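Local atomic coordinates of type III secretion system effector HopBA1 (Pseudomonas syringae pv. aptata, PDB entry 5T09), a protein that acts as a virulence effector that is recognised by the Arabidopsis resistance protein RBA1, promotes its self-association and so triggers plant cell death. Residues 95-98 against 103-106; 125-130 against 135-140; 35-40 against 69-74; 121-126 against 186-191; 54-59 against 82-87. One frame throughout, in Å; residues are numbered along the deposited sequence.

Contact 1. Residues 95-98 against 103-106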
# COMPACT_ATOMS: atom_id res chain seq x y z
N GLU A 95 -9.05 -16.78 -6.35
CA GLU A 95 -9.18 -17.54 -7.59
C GLU A 95 -8.50 -16.82 -8.75
O GLU A 95 -7.76 -17.43 -9.53
CB GLU A 95 -10.65 -17.79 -7.90
CG GLU A 95 -11.36 -18.67 -6.88
CD GLU A 95 -12.81 -18.90 -7.23
OE1 GLU A 95 -13.34 -18.19 -8.11
OE2 GLU A 95 -13.43 -19.80 -6.63
N ALA A 96 -8.75 -15.51 -8.87
CA ALA A 96 -8.09 -14.73 -9.91
C ALA A 96 -6.58 -14.77 -9.75
O ALA A 96 -5.84 -14.93 -10.73
CB ALA A 96 -8.59 -13.29 -9.88
N LEU A 97 -6.10 -14.63 -8.51
CA LEU A 97 -4.67 -14.60 -8.26
C LEU A 97 -3.98 -15.86 -8.77
O LEU A 97 -2.80 -15.82 -9.15
CB LEU A 97 -4.42 -14.41 -6.76
CG LEU A 97 -3.16 -13.67 -6.30
CD1 LEU A 97 -3.01 -12.32 -6.97
CD2 LEU A 97 -3.23 -13.50 -4.79
N SER A 98 -4.69 -16.99 -8.79
CA SER A 98 -4.12 -18.22 -9.32
C SER A 98 -4.24 -18.30 -10.84
O SER A 98 -3.36 -18.87 -11.49
CB SER A 98 -4.80 -19.44 -8.68
OG SER A 98 -4.61 -19.45 -7.28
N ALA A 103 -6.25 -12.49 -15.20
CA ALA A 103 -7.46 -12.64 -14.40
C ALA A 103 -7.57 -11.55 -13.34
O ALA A 103 -8.66 -11.02 -13.11
CB ALA A 103 -7.49 -14.02 -13.75
N VAL A 104 -6.46 -11.21 -12.69
CA VAL A 104 -6.50 -10.18 -11.65
C VAL A 104 -6.93 -8.84 -12.24
O VAL A 104 -7.72 -8.11 -11.63
CB VAL A 104 -5.13 -10.09 -10.95
CG1 VAL A 104 -5.07 -8.89 -10.00
CG2 VAL A 104 -4.83 -11.38 -10.20
N LYS A 105 -6.41 -8.50 -13.42
CA LYS A 105 -6.75 -7.22 -14.03
C LYS A 105 -8.25 -7.12 -14.28
O LYS A 105 -8.88 -6.11 -13.94
CB LYS A 105 -5.96 -7.05 -15.33
CG LYS A 105 -6.15 -5.70 -16.02
CD LYS A 105 -5.34 -5.63 -17.30
CE LYS A 105 -5.59 -4.35 -18.06
NZ LYS A 105 -4.95 -4.37 -19.41
N HIS A 106 -8.84 -8.16 -14.87
CA HIS A 106 -10.28 -8.15 -15.11
C HIS A 106 -11.07 -8.05 -13.81
O HIS A 106 -12.13 -7.42 -13.78
CB HIS A 106 -10.68 -9.41 -15.88
CG HIS A 106 -11.93 -9.25 -16.70
ND1 HIS A 106 -11.94 -8.57 -17.90
CD2 HIS A 106 -13.19 -9.68 -16.50
CE1 HIS A 106 -13.17 -8.59 -18.40
NE2 HIS A 106 -13.94 -9.26 -17.57
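Residues 95-98 and 103-106 come closest through Ala96 and Ala103, whose CA atoms are 5.0 Å apart, where helix 90-99 ends and helix 101-112 begins almost at once. These are two consecutive helices joined by a very short turn, on the helical layer flanking the sheet of this alpha/beta fold, and the small alanines let the backbones draw together. The methyl group of Ala103 lies against the peptide of Ala96, with CB of Ala103 3.6 Å from O of Ala96. In return CB of Ala96 rests over the backbone of Ala103, 3.9 Å from its O, and the two methyl carbons stand 4.1 Å apart. Val104 continues the seam on the buried side. Its CG1 is anti to the backbone N (chi1 172°), an orientation that turns CG2 towards the first helix, where it lies against the backbone at the Ala96-Leu97 link, 3.7 Å from O of Ala96 and close to CA of Leu97. The Leu97 side chain starts out from its helix away from residues 103-106, yet it runs beside that of Val104 and both point the same way, onto helix 117-132. There Leu97 touches His131 and Val104 touches Ser124, so the pair is covered by a third helix. On the side nearest helix 117-132 the seam ends in a methyl-to-methyl meeting, CD1 of Leu97 against CG2 of Val104 at 3.8 Å.

Contact 2. Residues 125-130 against 135-140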
# COMPACT_ATOMS: atom_id res chain seq x y z
N GLU A 125 0.28 -7.15 -11.98
CA GLU A 125 1.57 -7.83 -11.96
C GLU A 125 2.16 -7.84 -10.56
O GLU A 125 2.74 -8.85 -10.13
CB GLU A 125 2.54 -7.17 -12.95
CG GLU A 125 3.86 -7.93 -13.09
CD GLU A 125 4.87 -7.20 -13.97
OE1 GLU A 125 4.78 -5.96 -14.09
OE2 GLU A 125 5.75 -7.88 -14.54
N ALA A 126 2.03 -6.73 -9.83
CA ALA A 126 2.60 -6.66 -8.49
C ALA A 126 1.91 -7.63 -7.54
O ALA A 126 2.58 -8.32 -6.75
CB ALA A 126 2.50 -5.23 -7.95
N LEU A 127 0.58 -7.70 -7.58
CA LEU A 127 -0.13 -8.65 -6.74
C LEU A 127 0.27 -10.08 -7.08
O LEU A 127 0.52 -10.90 -6.18
CB LEU A 127 -1.64 -8.46 -6.90
CG LEU A 127 -2.19 -7.08 -6.54
CD1 LEU A 127 -3.70 -7.05 -6.73
CD2 LEU A 127 -1.81 -6.69 -5.12
N CYS A 128 0.32 -10.40 -8.37
CA CYS A 128 0.74 -11.74 -8.78
C CYS A 128 2.17 -12.03 -8.35
O CYS A 128 2.46 -13.11 -7.83
CB CYS A 128 0.59 -11.89 -10.29
SG CYS A 128 -1.13 -11.99 -10.85
N SER A 129 3.08 -11.07 -8.54
CA SER A 129 4.48 -11.29 -8.18
C SER A 129 4.63 -11.51 -6.68
O SER A 129 5.47 -12.30 -6.24
CB SER A 129 5.34 -10.11 -8.63
OG SER A 129 5.14 -9.84 -10.01
N ALA A 130 3.82 -10.81 -5.88
CA ALA A 130 3.83 -11.06 -4.44
C ALA A 130 3.29 -12.45 -4.13
O ALA A 130 3.89 -13.20 -3.35
CB ALA A 130 3.00 -9.99 -3.72
N ILE A 135 3.93 -14.68 -0.69
CA ILE A 135 3.28 -13.68 0.16
C ILE A 135 1.77 -13.80 0.00
O ILE A 135 1.26 -13.82 -1.12
CB ILE A 135 3.76 -12.26 -0.19
CG1 ILE A 135 5.26 -12.12 0.05
CG2 ILE A 135 3.00 -11.21 0.63
CD1 ILE A 135 5.85 -10.82 -0.46
N TYR A 136 1.07 -13.89 1.13
CA TYR A 136 -0.39 -13.91 1.12
C TYR A 136 -0.93 -12.52 0.81
O TYR A 136 -0.66 -11.56 1.54
CB TYR A 136 -0.90 -14.41 2.47
CG TYR A 136 -2.40 -14.35 2.67
CD1 TYR A 136 -3.27 -14.63 1.62
CD2 TYR A 136 -2.94 -14.04 3.91
CE1 TYR A 136 -4.65 -14.57 1.81
CE2 TYR A 136 -4.30 -13.99 4.11
CZ TYR A 136 -5.15 -14.26 3.05
OH TYR A 136 -6.51 -14.21 3.25
N VAL A 137 -1.68 -12.40 -0.29
CA VAL A 137 -2.26 -11.13 -0.73
C VAL A 137 -3.74 -11.14 -0.38
O VAL A 137 -4.47 -12.04 -0.80
CB VAL A 137 -2.06 -10.91 -2.24
CG1 VAL A 137 -2.50 -9.51 -2.63
CG2 VAL A 137 -0.61 -11.16 -2.65
N SER A 138 -4.19 -10.13 0.36
CA SER A 138 -5.59 -10.04 0.75
C SER A 138 -6.07 -8.61 0.59
O SER A 138 -5.28 -7.68 0.40
CB SER A 138 -5.79 -10.51 2.20
OG SER A 138 -5.24 -9.58 3.11
N GLY A 139 -7.39 -8.44 0.67
CA GLY A 139 -8.02 -7.15 0.51
C GLY A 139 -8.40 -6.52 1.84
O GLY A 139 -8.70 -7.22 2.81
N ILE A 140 -8.37 -5.19 1.88
CA ILE A 140 -8.73 -4.43 3.07
C ILE A 140 -9.96 -3.56 2.86
O ILE A 140 -10.51 -3.05 3.85
CB ILE A 140 -7.56 -3.55 3.56
CG1 ILE A 140 -7.25 -2.47 2.52
CG2 ILE A 140 -6.36 -4.42 3.86
CD1 ILE A 140 -6.10 -1.56 2.86
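An alpha-to-beta connection of the parallel sheet is made here: helix 117-132 gives way, through a short turn, to the edge strand 136-141, and Ala130, Ile135, Leu127 and Val137 hold the two together. One backbone bond closes the turn. Ile135 N donates to Ala130 O over 3.0 Å with an N-H...O angle of 152°, and it arrives tilted 29° from the carbonyl plane. The same oxygen is crowded by the Ile135 side chain, whose CB is 3.3 Å away, so the carbonyl near the end of the helix is covered by the residue that also satisfies it. Deeper in, Val137 points at the helix and divides its two branches. CG1, anti to the backbone N (chi1 -172°), meets CD2 of Leu127 at 3.8 Å, while CG2 fits between the Leu127 carbonyl oxygen at 3.7 Å and the methyl group of Ala130 at 3.9 Å. The Leu127 and Val137 side chains cross at about a right angle, methyl against methyl. On another side of the helix, Ser129 OG hydrogen-bonds to Glu125 O at 2.6 Å, from the face opposite to the one used by Ser129 N, so this carbonyl accepts twice. Strand 136-141 pairs on its inner side with strand 77-82, which also supplies Leu80, in touch with Ala130 and Ile135, while Phe93 and Leu97 of helix 90-99 pack on both Leu127 and Val137.

Contact 3. Residues 35-40 against 69-74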
# COMPACT_ATOMS: atom_id res chain seq x y z
N GLY A 35 19.20 2.61 -3.18
CA GLY A 35 18.24 2.42 -4.24
C GLY A 35 16.80 2.36 -3.75
O GLY A 35 16.52 2.34 -2.55
N PRO A 36 15.85 2.34 -4.69
CA PRO A 36 14.43 2.23 -4.30
C PRO A 36 14.09 0.87 -3.72
O PRO A 36 13.41 0.77 -2.70
CB PRO A 36 13.68 2.48 -5.62
CG PRO A 36 14.68 3.14 -6.52
CD PRO A 36 16.00 2.57 -6.14
N VAL A 37 14.56 -0.20 -4.37
CA VAL A 37 14.32 -1.55 -3.85
C VAL A 37 15.00 -1.72 -2.50
O VAL A 37 14.41 -2.22 -1.54
CB VAL A 37 14.79 -2.61 -4.86
CG1 VAL A 37 14.61 -4.02 -4.29
CG2 VAL A 37 14.03 -2.48 -6.18
N ASP A 38 16.27 -1.31 -2.42
CA ASP A 38 17.02 -1.46 -1.17
C ASP A 38 16.34 -0.72 -0.03
O ASP A 38 16.34 -1.19 1.12
CB ASP A 38 18.45 -0.95 -1.35
CG ASP A 38 19.23 -1.77 -2.36
OD1 ASP A 38 18.92 -2.97 -2.53
OD2 ASP A 38 20.16 -1.22 -2.99
N THR A 39 15.76 0.45 -0.31
CA THR A 39 15.10 1.22 0.74
C THR A 39 13.83 0.53 1.22
O THR A 39 13.58 0.45 2.43
CB THR A 39 14.79 2.64 0.24
OG1 THR A 39 16.02 3.33 -0.04
CG2 THR A 39 14.00 3.43 1.28
N LEU A 40 13.01 0.04 0.29
CA LEU A 40 11.75 -0.59 0.67
C LEU A 40 12.01 -1.86 1.47
O LEU A 40 11.38 -2.09 2.51
CB LEU A 40 10.92 -0.90 -0.57
CG LEU A 40 9.60 -1.64 -0.34
CD1 LEU A 40 8.73 -0.92 0.68
CD2 LEU A 40 8.86 -1.82 -1.65
N ALA A 69 9.33 -8.05 -4.50
CA ALA A 69 8.52 -9.12 -3.92
C ALA A 69 9.38 -10.19 -3.27
O ALA A 69 9.28 -10.43 -2.06
CB ALA A 69 7.63 -9.73 -5.01
N ALA A 70 10.23 -10.85 -4.06
CA ALA A 70 11.03 -11.95 -3.53
C ALA A 70 11.89 -11.50 -2.36
O ALA A 70 11.96 -12.17 -1.33
CB ALA A 70 11.89 -12.54 -4.64
N LYS A 71 12.55 -10.35 -2.50
CA LYS A 71 13.40 -9.85 -1.42
C LYS A 71 12.58 -9.50 -0.18
O LYS A 71 13.03 -9.73 0.95
CB LYS A 71 14.19 -8.64 -1.90
CG LYS A 71 15.31 -8.98 -2.87
CD LYS A 71 16.09 -7.74 -3.26
CE LYS A 71 17.11 -8.04 -4.34
NZ LYS A 71 17.81 -6.80 -4.79
N LEU A 72 11.38 -8.94 -0.37
CA LEU A 72 10.52 -8.66 0.77
C LEU A 72 10.15 -9.94 1.51
O LEU A 72 10.18 -9.98 2.74
CB LEU A 72 9.27 -7.91 0.32
CG LEU A 72 9.46 -6.45 -0.08
CD1 LEU A 72 8.20 -5.91 -0.74
CD2 LEU A 72 9.82 -5.59 1.13
N LYS A 73 9.79 -10.99 0.76
CA LYS A 73 9.50 -12.27 1.39
C LYS A 73 10.69 -12.74 2.23
O LYS A 73 10.52 -13.17 3.38
CB LYS A 73 9.16 -13.31 0.32
CG LYS A 73 8.90 -14.71 0.86
CD LYS A 73 7.63 -14.76 1.69
CE LYS A 73 7.49 -16.11 2.38
NZ LYS A 73 6.21 -16.22 3.13
N ASN A 74 11.89 -12.67 1.66
CA ASN A 74 13.08 -13.11 2.39
C ASN A 74 13.33 -12.25 3.62
O ASN A 74 13.86 -12.75 4.63
CB ASN A 74 14.30 -13.08 1.46
CG ASN A 74 15.58 -13.45 2.18
OD1 ASN A 74 16.29 -12.58 2.69
ND2 ASN A 74 15.90 -14.74 2.21
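Val37 lays its CG1 methyl against the aliphatic part of Lys71, with CG1 of Val37 4.1 Å from CD of Lys71, and the two side chains cross at about a right angle. The lysine is extended beyond CG and carries its methylenes past the valine towards the surface. Its ammonium group then comes near the carboxylate of Asp38, but NZ of Lys71 and OD1 of Asp38 remain 4.6 Å apart, too far for a salt bridge; any attraction would be a loose electrostatic one. One turn further along the first helix, the contact becomes buried. Leu72 turns CD2 towards Leu40, reaching its CG at 4.2 Å and its carbonyl oxygen at 4.1 Å. These two pairs are where the N-terminal helix 36-46 packs against helix 60-74, the helix that links strands 49-54 and 77-82 of the parallel sheet. The backbones stay apart, the nearest CA atoms, those of Leu40 and Leu72, being 8.2 Å from each other, and side chains make the contact. More of the interface is supplied by Val41 and Ala44 of the first helix, which touch Leu72, and by Ser68 of the second, which touches both Val37 and Leu40. The start of helix 36-46 is secured within its own first turn, with Gly35 in the N-cap position. Gly35 O accepts Thr39 N at 3.0 Å and Thr39 OG1 at 2.7 Å, the two donors arriving from opposite faces of the carbonyl plane.

Contact 4. Residues 121-126 against 186-191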
# COMPACT_ATOMS: atom_id res chain seq x y z
N ASP A 121 -2.60 -2.82 -15.11
CA ASP A 121 -1.77 -3.96 -15.48
C ASP A 121 -0.60 -4.12 -14.52
O ASP A 121 -0.31 -5.23 -14.05
CB ASP A 121 -1.26 -3.79 -16.92
CG ASP A 121 -0.46 -4.98 -17.40
OD1 ASP A 121 0.77 -5.00 -17.18
OD2 ASP A 121 -1.06 -5.89 -18.00
N LYS A 122 0.08 -3.01 -14.19
CA LYS A 122 1.22 -3.09 -13.28
C LYS A 122 0.78 -3.46 -11.87
O LYS A 122 1.47 -4.21 -11.17
CB LYS A 122 1.99 -1.77 -13.27
CG LYS A 122 2.71 -1.45 -14.58
CD LYS A 122 3.74 -2.52 -14.91
CE LYS A 122 4.71 -2.08 -16.00
NZ LYS A 122 5.74 -3.12 -16.25
N VAL A 123 -0.37 -2.94 -11.43
CA VAL A 123 -0.90 -3.34 -10.13
C VAL A 123 -1.14 -4.85 -10.11
O VAL A 123 -0.77 -5.54 -9.16
CB VAL A 123 -2.18 -2.56 -9.80
CG1 VAL A 123 -2.84 -3.11 -8.53
CG2 VAL A 123 -1.87 -1.09 -9.63
N SER A 124 -1.77 -5.37 -11.16
CA SER A 124 -2.03 -6.80 -11.24
C SER A 124 -0.73 -7.60 -11.23
O SER A 124 -0.62 -8.62 -10.54
CB SER A 124 -2.84 -7.12 -12.49
OG SER A 124 -4.06 -6.40 -12.49
N GLU A 125 0.28 -7.15 -11.98
CA GLU A 125 1.57 -7.83 -11.96
C GLU A 125 2.16 -7.84 -10.56
O GLU A 125 2.74 -8.85 -10.13
CB GLU A 125 2.54 -7.17 -12.95
CG GLU A 125 3.86 -7.93 -13.09
CD GLU A 125 4.87 -7.20 -13.97
OE1 GLU A 125 4.78 -5.96 -14.09
OE2 GLU A 125 5.75 -7.88 -14.54
N ALA A 126 2.03 -6.73 -9.83
CA ALA A 126 2.60 -6.66 -8.49
C ALA A 126 1.91 -7.63 -7.54
O ALA A 126 2.58 -8.32 -6.75
CB ALA A 126 2.50 -5.23 -7.95
N ILE A 186 2.73 -5.76 5.01
CA ILE A 186 2.70 -4.47 4.35
C ILE A 186 1.25 -4.16 4.01
O ILE A 186 0.52 -5.02 3.51
CB ILE A 186 3.57 -4.44 3.08
CG1 ILE A 186 5.04 -4.59 3.45
CG2 ILE A 186 3.34 -3.15 2.29
CD1 ILE A 186 5.96 -4.83 2.27
N VAL A 187 0.83 -2.93 4.30
CA VAL A 187 -0.48 -2.42 3.92
C VAL A 187 -0.28 -1.40 2.81
O VAL A 187 0.47 -0.42 2.99
CB VAL A 187 -1.23 -1.80 5.12
CG1 VAL A 187 -2.46 -1.03 4.66
CG2 VAL A 187 -1.61 -2.89 6.10
N TRP A 188 -0.94 -1.61 1.68
CA TRP A 188 -0.77 -0.81 0.48
C TRP A 188 -2.11 -0.18 0.14
O TRP A 188 -3.07 -0.88 -0.19
CB TRP A 188 -0.25 -1.68 -0.67
CG TRP A 188 -0.03 -0.97 -1.97
CD1 TRP A 188 0.05 0.37 -2.18
CD2 TRP A 188 0.15 -1.59 -3.25
NE1 TRP A 188 0.27 0.63 -3.52
CE2 TRP A 188 0.33 -0.56 -4.19
CE3 TRP A 188 0.17 -2.92 -3.68
CZ2 TRP A 188 0.53 -0.82 -5.55
CZ3 TRP A 188 0.36 -3.17 -5.03
CH2 TRP A 188 0.54 -2.13 -5.94
N GLY A 189 -2.18 1.15 0.25
CA GLY A 189 -3.42 1.87 0.03
C GLY A 189 -3.13 3.33 -0.21
O GLY A 189 -2.00 3.80 -0.07
N GLY A 190 -4.19 4.06 -0.57
CA GLY A 190 -4.07 5.46 -0.90
C GLY A 190 -3.36 6.28 0.16
O GLY A 190 -3.72 6.22 1.34
N ALA A 191 -2.37 7.06 -0.27
CA ALA A 191 -1.53 7.79 0.68
C ALA A 191 -2.33 8.77 1.53
O ALA A 191 -1.94 9.07 2.66
CB ALA A 191 -0.43 8.54 -0.08
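Apolar packing joins the two segments: the six-membered ring of Trp188 reaches from strand 184-190 to helix 117-132, where Ala126 and Val123 receive it. The methyl carbon of Ala126 is 4.2 Å from both CZ3 and CH2 of Trp188, so it sits beside the bond between these two ring atoms. Val123 adds its CG1 at 4.4 Å from Trp188 CH2. Both approach the ring obliquely. With CG anti to the backbone N (chi1 180°), the indole extends straight out from the strand, and it thereby spans the distance between backbones whose CA atoms, in Val123 and Trp188, are 10.9 Å apart. Trp188 thus forms part of the layer between helix 117-132 and a central strand of the parallel sheet, one flanked by strands 77-82 and 49-54, in the EreA/ChaN-like alpha/beta fold. Ile65 of helix 60-74 and Val82 of strand 77-82 also touch the indole, and Phe84 meets it edge-to-face. Among polar interactions, the indole nitrogen NE1 of Trp188 is bonded to Asp54 OD1, at the end of the neighbouring strand 49-54, which ties down the side of the ring system remote from the helix and limits its rotation. A charged pair within the helix, Lys122 NZ and Glu125 OE1, makes a long salt bridge of 3.7 Å, one turn apart, on a side that does not face Trp188.

Contact 5. Residues 54-59 against 82-87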
# COMPACT_ATOMS: atom_id res chain seq x y z
N ASP A 54 -0.08 4.76 -1.62
CA ASP A 54 -0.23 4.70 -3.07
C ASP A 54 -0.61 6.06 -3.63
O ASP A 54 -1.35 6.83 -3.00
CB ASP A 54 -1.30 3.68 -3.46
CG ASP A 54 -1.20 3.28 -4.92
OD1 ASP A 54 -0.08 2.94 -5.36
OD2 ASP A 54 -2.23 3.33 -5.62
N GLU A 55 -0.09 6.36 -4.81
CA GLU A 55 -0.58 7.43 -5.66
C GLU A 55 -1.21 6.74 -6.86
O GLU A 55 -0.50 6.22 -7.73
CB GLU A 55 0.54 8.38 -6.08
CG GLU A 55 1.30 8.99 -4.91
CD GLU A 55 2.29 10.04 -5.36
OE1 GLU A 55 2.02 10.72 -6.38
OE2 GLU A 55 3.34 10.19 -4.70
N HIS A 56 -2.54 6.70 -6.88
CA HIS A 56 -3.24 5.91 -7.89
C HIS A 56 -2.86 6.40 -9.29
O HIS A 56 -2.90 7.60 -9.57
CB HIS A 56 -4.75 6.01 -7.69
CG HIS A 56 -5.21 5.63 -6.32
ND1 HIS A 56 -4.63 4.62 -5.58
CD2 HIS A 56 -6.21 6.13 -5.55
CE1 HIS A 56 -5.24 4.51 -4.42
NE2 HIS A 56 -6.21 5.41 -4.38
N GLY A 57 -2.47 5.47 -10.15
CA GLY A 57 -2.15 5.78 -11.52
C GLY A 57 -0.66 5.88 -11.81
O GLY A 57 -0.28 5.90 -12.99
N LYS A 58 0.18 5.94 -10.79
CA LYS A 58 1.61 6.13 -10.97
C LYS A 58 2.29 4.76 -11.10
O LYS A 58 2.24 3.96 -10.17
CB LYS A 58 2.20 6.93 -9.81
CG LYS A 58 1.63 8.34 -9.68
CD LYS A 58 1.89 9.18 -10.92
CE LYS A 58 1.41 10.61 -10.71
NZ LYS A 58 1.64 11.46 -11.90
N LEU A 59 2.91 4.52 -12.25
CA LEU A 59 3.47 3.21 -12.57
C LEU A 59 4.63 2.84 -11.65
O LEU A 59 4.85 1.65 -11.38
CB LEU A 59 3.93 3.19 -14.02
CG LEU A 59 2.85 3.47 -15.07
CD1 LEU A 59 3.47 3.81 -16.41
CD2 LEU A 59 1.93 2.27 -15.21
N VAL A 82 -4.05 -5.01 0.61
CA VAL A 82 -4.14 -3.98 -0.42
C VAL A 82 -5.55 -3.40 -0.46
O VAL A 82 -6.55 -4.12 -0.30
CB VAL A 82 -3.74 -4.52 -1.80
CG1 VAL A 82 -2.35 -5.15 -1.73
CG2 VAL A 82 -4.77 -5.51 -2.34
N GLU A 83 -5.62 -2.09 -0.71
CA GLU A 83 -6.90 -1.40 -0.88
C GLU A 83 -7.64 -1.87 -2.13
O GLU A 83 -8.87 -1.76 -2.19
CB GLU A 83 -6.66 0.11 -0.97
CG GLU A 83 -7.90 0.92 -1.32
CD GLU A 83 -7.61 2.40 -1.54
OE1 GLU A 83 -6.43 2.77 -1.66
OE2 GLU A 83 -8.58 3.19 -1.60
N PHE A 84 -6.92 -2.37 -3.12
CA PHE A 84 -7.52 -2.62 -4.43
C PHE A 84 -8.54 -3.75 -4.41
O PHE A 84 -9.31 -3.89 -5.36
CB PHE A 84 -6.42 -2.91 -5.44
CG PHE A 84 -5.29 -1.93 -5.39
CD1 PHE A 84 -5.50 -0.59 -5.66
CD2 PHE A 84 -4.01 -2.35 -5.05
CE1 PHE A 84 -4.46 0.32 -5.60
CE2 PHE A 84 -2.96 -1.45 -5.00
CZ PHE A 84 -3.19 -0.11 -5.27
N VAL A 85 -8.58 -4.54 -3.34
CA VAL A 85 -9.51 -5.65 -3.20
C VAL A 85 -10.33 -5.44 -1.94
O VAL A 85 -9.77 -5.10 -0.88
CB VAL A 85 -8.78 -7.00 -3.14
CG1 VAL A 85 -9.78 -8.15 -3.02
CG2 VAL A 85 -7.90 -7.19 -4.36
N LYS A 86 -11.63 -5.63 -2.05
CA LYS A 86 -12.50 -5.56 -0.89
C LYS A 86 -12.34 -6.83 -0.06
O LYS A 86 -12.27 -7.93 -0.60
CB LYS A 86 -13.96 -5.38 -1.32
CG LYS A 86 -14.18 -4.04 -2.02
CD LYS A 86 -15.25 -4.11 -3.10
CE LYS A 86 -15.23 -2.86 -3.97
NZ LYS A 86 -13.92 -2.65 -4.66
N HIS A 87 -12.24 -6.65 1.26
CA HIS A 87 -12.03 -7.80 2.12
C HIS A 87 -13.12 -8.84 1.95
O HIS A 87 -12.88 -10.04 2.12
CB HIS A 87 -11.96 -7.37 3.59
CG HIS A 87 -11.66 -8.49 4.53
ND1 HIS A 87 -12.64 -9.09 5.29
CD2 HIS A 87 -10.51 -9.13 4.82
CE1 HIS A 87 -12.09 -10.05 6.02
NE2 HIS A 87 -10.80 -10.09 5.75
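Asp54, His56, Glu83 and Phe84 meet between loops at the carboxyl ends of parallel strands, where alpha/beta folds commonly place their functional sites; the cluster is consistent with a polar pocket. OD2 of Asp54 lies at the edge of the Phe84 ring, 3.6 Å from its CZ, with carboxylate and ring planes 83° apart. Glu83, its CG anti to the backbone N (chi1 172°) and its chain extended beyond, carries OE1 to the imidazole edge, near the ring plane and 3.5 Å from CE1 of His56: close, probably a polarised C-H facing the carboxylate oxygen, and not a conventional hydrogen bond. The bond that sets the imidazole is the one within its own loop, His56 ND1 to Asp54 OD2 at 2.7 Å, received on the anti side of the carboxylate and close to the ring plane. In a second shell, Gly190 N, bonded to OE1, and Arg162, in a salt bridge with OE2, hold the Glu83 carboxylate in place. Further out, Trp112 meets the His56 ring edge-to-face. The cluster lies over the ends of strands 49-54, 77-82 and 184-190, with Phe84 packed on Leu108 of helix 101-112 and Val123 of helix 117-132.

Contacts 2, 4 and 5 lie in the core, 6 to 10 Å from the chain centre, whereas contact 1 is buried but peripheral and contact 3 is partly open to solvent. Helix 117-132 serves both contact 2 and contact 4, which reach different strands of one sheet; Leu127 of the former also touches Trp188 of the latter. Contact 1 packs against the same helix, and its Leu97 also reaches Val137 of contact 2. Contacts 4 and 5, with centres 5 Å apart, adjoin at the strand ends, where polar groups gather, in contrast to the apolar seam of contact 1 and the mixed one of contact 3, whose outer edge carries charged groups.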